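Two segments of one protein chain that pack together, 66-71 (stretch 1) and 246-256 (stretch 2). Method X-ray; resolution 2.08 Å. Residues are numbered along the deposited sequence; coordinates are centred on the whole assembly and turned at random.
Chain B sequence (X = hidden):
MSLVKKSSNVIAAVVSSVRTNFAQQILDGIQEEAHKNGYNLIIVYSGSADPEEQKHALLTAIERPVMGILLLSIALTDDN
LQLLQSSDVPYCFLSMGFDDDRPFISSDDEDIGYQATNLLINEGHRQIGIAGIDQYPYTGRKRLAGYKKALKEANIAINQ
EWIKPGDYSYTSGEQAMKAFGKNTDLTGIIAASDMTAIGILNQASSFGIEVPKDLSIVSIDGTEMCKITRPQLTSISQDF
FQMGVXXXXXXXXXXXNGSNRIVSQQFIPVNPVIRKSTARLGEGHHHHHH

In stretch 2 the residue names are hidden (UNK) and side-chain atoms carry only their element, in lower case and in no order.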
# COMPACT_ATOMS: atom_id res chain seq x y z
N VAL B 66 3.88 -17.33 -21.23
CA VAL B 66 3.65 -15.90 -21.04
C VAL B 66 4.33 -15.19 -22.20
O VAL B 66 5.37 -15.63 -22.68
CB VAL B 66 4.25 -15.38 -19.71
CG1 VAL B 66 3.55 -16.04 -18.54
CG2 VAL B 66 5.75 -15.65 -19.67
N MSE B 67 3.74 -14.09 -22.66
CA MSE B 67 4.29 -13.35 -23.79
C MSE B 67 5.35 -12.33 -23.39
O MSE B 67 6.12 -11.86 -24.23
CB MSE B 67 3.16 -12.65 -24.55
CG MSE B 67 2.49 -11.52 -23.79
SE MSE B 67 0.90 -10.90 -24.69
CE MSE B 67 1.72 -10.36 -26.35
N GLY B 68 5.38 -11.99 -22.10
CA GLY B 68 6.36 -11.02 -21.64
C GLY B 68 6.42 -10.93 -20.13
O GLY B 68 5.44 -11.25 -19.45
N ILE B 69 7.56 -10.49 -19.62
CA ILE B 69 7.74 -10.35 -18.18
C ILE B 69 8.21 -8.95 -17.80
O ILE B 69 9.16 -8.43 -18.37
CB ILE B 69 8.78 -11.37 -17.65
CG1 ILE B 69 8.32 -12.79 -17.97
CG2 ILE B 69 8.94 -11.21 -16.14
CD1 ILE B 69 9.29 -13.86 -17.51
N LEU B 70 7.52 -8.35 -16.83
CA LEU B 70 7.87 -7.03 -16.34
C LEU B 70 8.33 -7.19 -14.89
O LEU B 70 7.62 -7.79 -14.08
CB LEU B 70 6.65 -6.10 -16.41
CG LEU B 70 6.07 -5.88 -17.81
CD1 LEU B 70 4.80 -5.04 -17.72
CD2 LEU B 70 7.11 -5.18 -18.68
N LEU B 71 9.51 -6.69 -14.57
CA LEU B 71 10.02 -6.82 -13.21
C LEU B 71 10.00 -5.48 -12.50
O LEU B 71 10.78 -4.58 -12.81
CB LEU B 71 11.44 -7.41 -13.22
CG LEU B 71 11.53 -8.80 -13.87
CD1 LEU B 71 11.77 -8.65 -15.37
CD2 LEU B 71 12.65 -9.60 -13.23
N UNK B 246 4.24 2.17 -20.44
CA UNK B 246 5.38 2.01 -21.34
C UNK B 246 5.91 0.57 -21.33
O UNK B 246 6.25 0.01 -22.38
o UNK B 246 6.00 4.31 -20.91
c UNK B 246 6.51 2.98 -20.96
c UNK B 246 7.64 2.92 -21.98
N UNK B 247 5.97 -0.02 -20.14
CA UNK B 247 6.45 -1.38 -20.03
C UNK B 247 5.69 -2.32 -20.94
O UNK B 247 6.29 -3.08 -21.69
N UNK B 248 4.37 -2.26 -20.89
CA UNK B 248 3.55 -3.12 -21.73
C UNK B 248 3.76 -2.79 -23.22
O UNK B 248 3.66 -3.67 -24.06
c UNK B 248 1.81 -3.49 -19.98
c UNK B 248 2.06 -2.99 -21.39
c UNK B 248 1.22 -3.79 -22.38
N UNK B 249 4.05 -1.53 -23.53
CA UNK B 249 4.26 -1.14 -24.92
C UNK B 249 5.57 -1.71 -25.47
O UNK B 249 5.71 -1.91 -26.67
c UNK B 249 4.25 0.39 -25.06
c UNK B 249 2.91 1.02 -24.70
n UNK B 249 1.81 2.97 -25.63
o UNK B 249 3.75 3.25 -24.54
c UNK B 249 2.86 2.51 -24.95
N UNK B 250 6.53 -1.98 -24.58
CA UNK B 250 7.79 -2.56 -25.02
C UNK B 250 7.57 -4.04 -25.37
O UNK B 250 8.17 -4.56 -26.32
n UNK B 250 9.57 0.52 -25.62
c UNK B 250 10.13 -0.51 -25.00
o UNK B 250 11.18 -1.03 -25.40
c UNK B 250 8.87 -2.43 -23.94
c UNK B 250 9.42 -1.03 -23.76
N UNK B 251 6.70 -4.70 -24.60
CA UNK B 251 6.39 -6.10 -24.85
C UNK B 251 5.60 -6.20 -26.15
O UNK B 251 5.94 -6.99 -27.03
c UNK B 251 5.52 -7.31 -21.23
c UNK B 251 5.52 -6.71 -23.72
c UNK B 251 6.31 -6.73 -22.41
c UNK B 251 5.09 -8.11 -24.10
N UNK B 252 4.56 -5.39 -26.25
CA UNK B 252 3.72 -5.36 -27.44
C UNK B 252 4.58 -5.10 -28.68
O UNK B 252 4.40 -5.73 -29.72
n UNK B 252 1.31 -2.84 -28.90
c UNK B 252 1.44 -4.93 -29.50
c UNK B 252 1.84 -4.06 -28.55
c UNK B 252 2.67 -4.25 -27.31
n UNK B 252 0.68 -4.23 -30.40
c UNK B 252 0.61 -2.96 -30.02
N UNK B 253 5.51 -4.17 -28.55
CA UNK B 253 6.40 -3.80 -29.64
C UNK B 253 7.38 -4.92 -29.99
O UNK B 253 7.83 -5.02 -31.13
n UNK B 253 7.90 -2.04 -32.77
o UNK B 253 6.19 -1.14 -31.62
c UNK B 253 8.06 -1.97 -30.36
c UNK B 253 7.30 -1.68 -31.64
c UNK B 253 7.17 -2.53 -29.26
N UNK B 254 7.71 -5.76 -29.01
CA UNK B 254 8.64 -6.86 -29.23
C UNK B 254 7.99 -7.99 -30.02
O UNK B 254 8.68 -8.76 -30.69
c UNK B 254 9.16 -7.41 -27.89
o UNK B 254 8.15 -8.15 -27.22
N UNK B 255 6.67 -8.10 -29.94
CA UNK B 255 5.96 -9.13 -30.69
C UNK B 255 5.64 -8.59 -32.08
O UNK B 255 5.62 -9.34 -33.06
c UNK B 255 4.90 -9.90 -28.55
c UNK B 255 4.64 -9.56 -30.00
c UNK B 255 3.60 -8.46 -30.13
N UNK B 256 5.40 -7.29 -32.16
CA UNK B 256 5.09 -6.64 -33.42
C UNK B 256 6.28 -6.70 -34.38
O UNK B 256 6.16 -7.20 -35.50
c UNK B 256 4.70 -5.18 -33.19
c UNK B 256 3.27 -4.97 -32.70
c UNK B 256 2.25 -5.22 -33.80
n UNK B 256 -0.16 -4.94 -34.44
c UNK B 256 0.85 -4.82 -33.36

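Position 246 opens the helical stretch with one carbon that carries one oxygen and one carbon, a beta-branched hydroxyl side chain out of reach of stretch 1; this is Thr 246, whose hydroxyl is hydrogen-bonded elsewhere in the structure. Position 247 has no side-chain atoms and is Gly 247. Its backbone O lies 3.8 Å from CD2 of Leu 70, and an ideal CB here would sit 3.4 Å from that same CD2, a tight fit, so the bare backbone lets the leucine come close. At 248 a single carbon carries two more, three carbons in all, one of them near the Leu 70 side chain. This is Val 248; although its CA-to-CB bond points away from the strand, its CG2 is 4.1 Å from CD1 of Leu 70.

Position 249 has three carbons in a row, the third bearing one oxygen and one nitrogen, and it is exposed and out of reach: Gln 249. The same atoms recur at 250, where the CA-to-CB bond points sideways and the end of the side chain leads off from the strand, giving Gln 250. Position 251 has four carbons, forked at the first, with one arm two carbons long. Its CA-to-CB bond points toward the strand and it is Ile 251, with chi1 m and chi2 t; the long arm ends in CD1, 3.7 Å from CD2 of Leu 70 and 3.8 Å from CA of Gly 68, while CG2 lies 3.9 Å from O of Met 67.

At 252 one carbon leads to a five-membered ring of three carbons and two nitrogens; the CA-to-CB bond points away from stretch 1, and the side chain makes no contact with it: His 252. Position 253 repeats the three-carbon chain ending in oxygen and nitrogen, far from stretch 1, and is Gln 253. One carbon and one oxygen at 254 identify Ser 254, whose OG donates a hydrogen bond to O of Ile 251 (2.5 Å), back along the helix. Position 255 again has one carbon carrying two, its CA-to-CB bond pointing toward stretch 1; it is Val 255, with CG1 3.9 Å from CE of the selenomethionine Met 67. Four carbons in a row ending in nitrogen make 256 Lys 256, exposed and out of reach.

The helix runs nearly antiparallel to the strand, at 155°, and no hydrogen bond joins them. Apolar packing holds the contact: Leu 70 reaches Gly 247, Val 248 and Ile 251, while Met 67 spans Ile 251 and Val 255. Gly 68 makes room for Ile 251, since an ideal CB there would clash with CD1 of Ile 251 at 2.6 Å.

Stretch 2, residues 246-256: TGVQQIHQSVK
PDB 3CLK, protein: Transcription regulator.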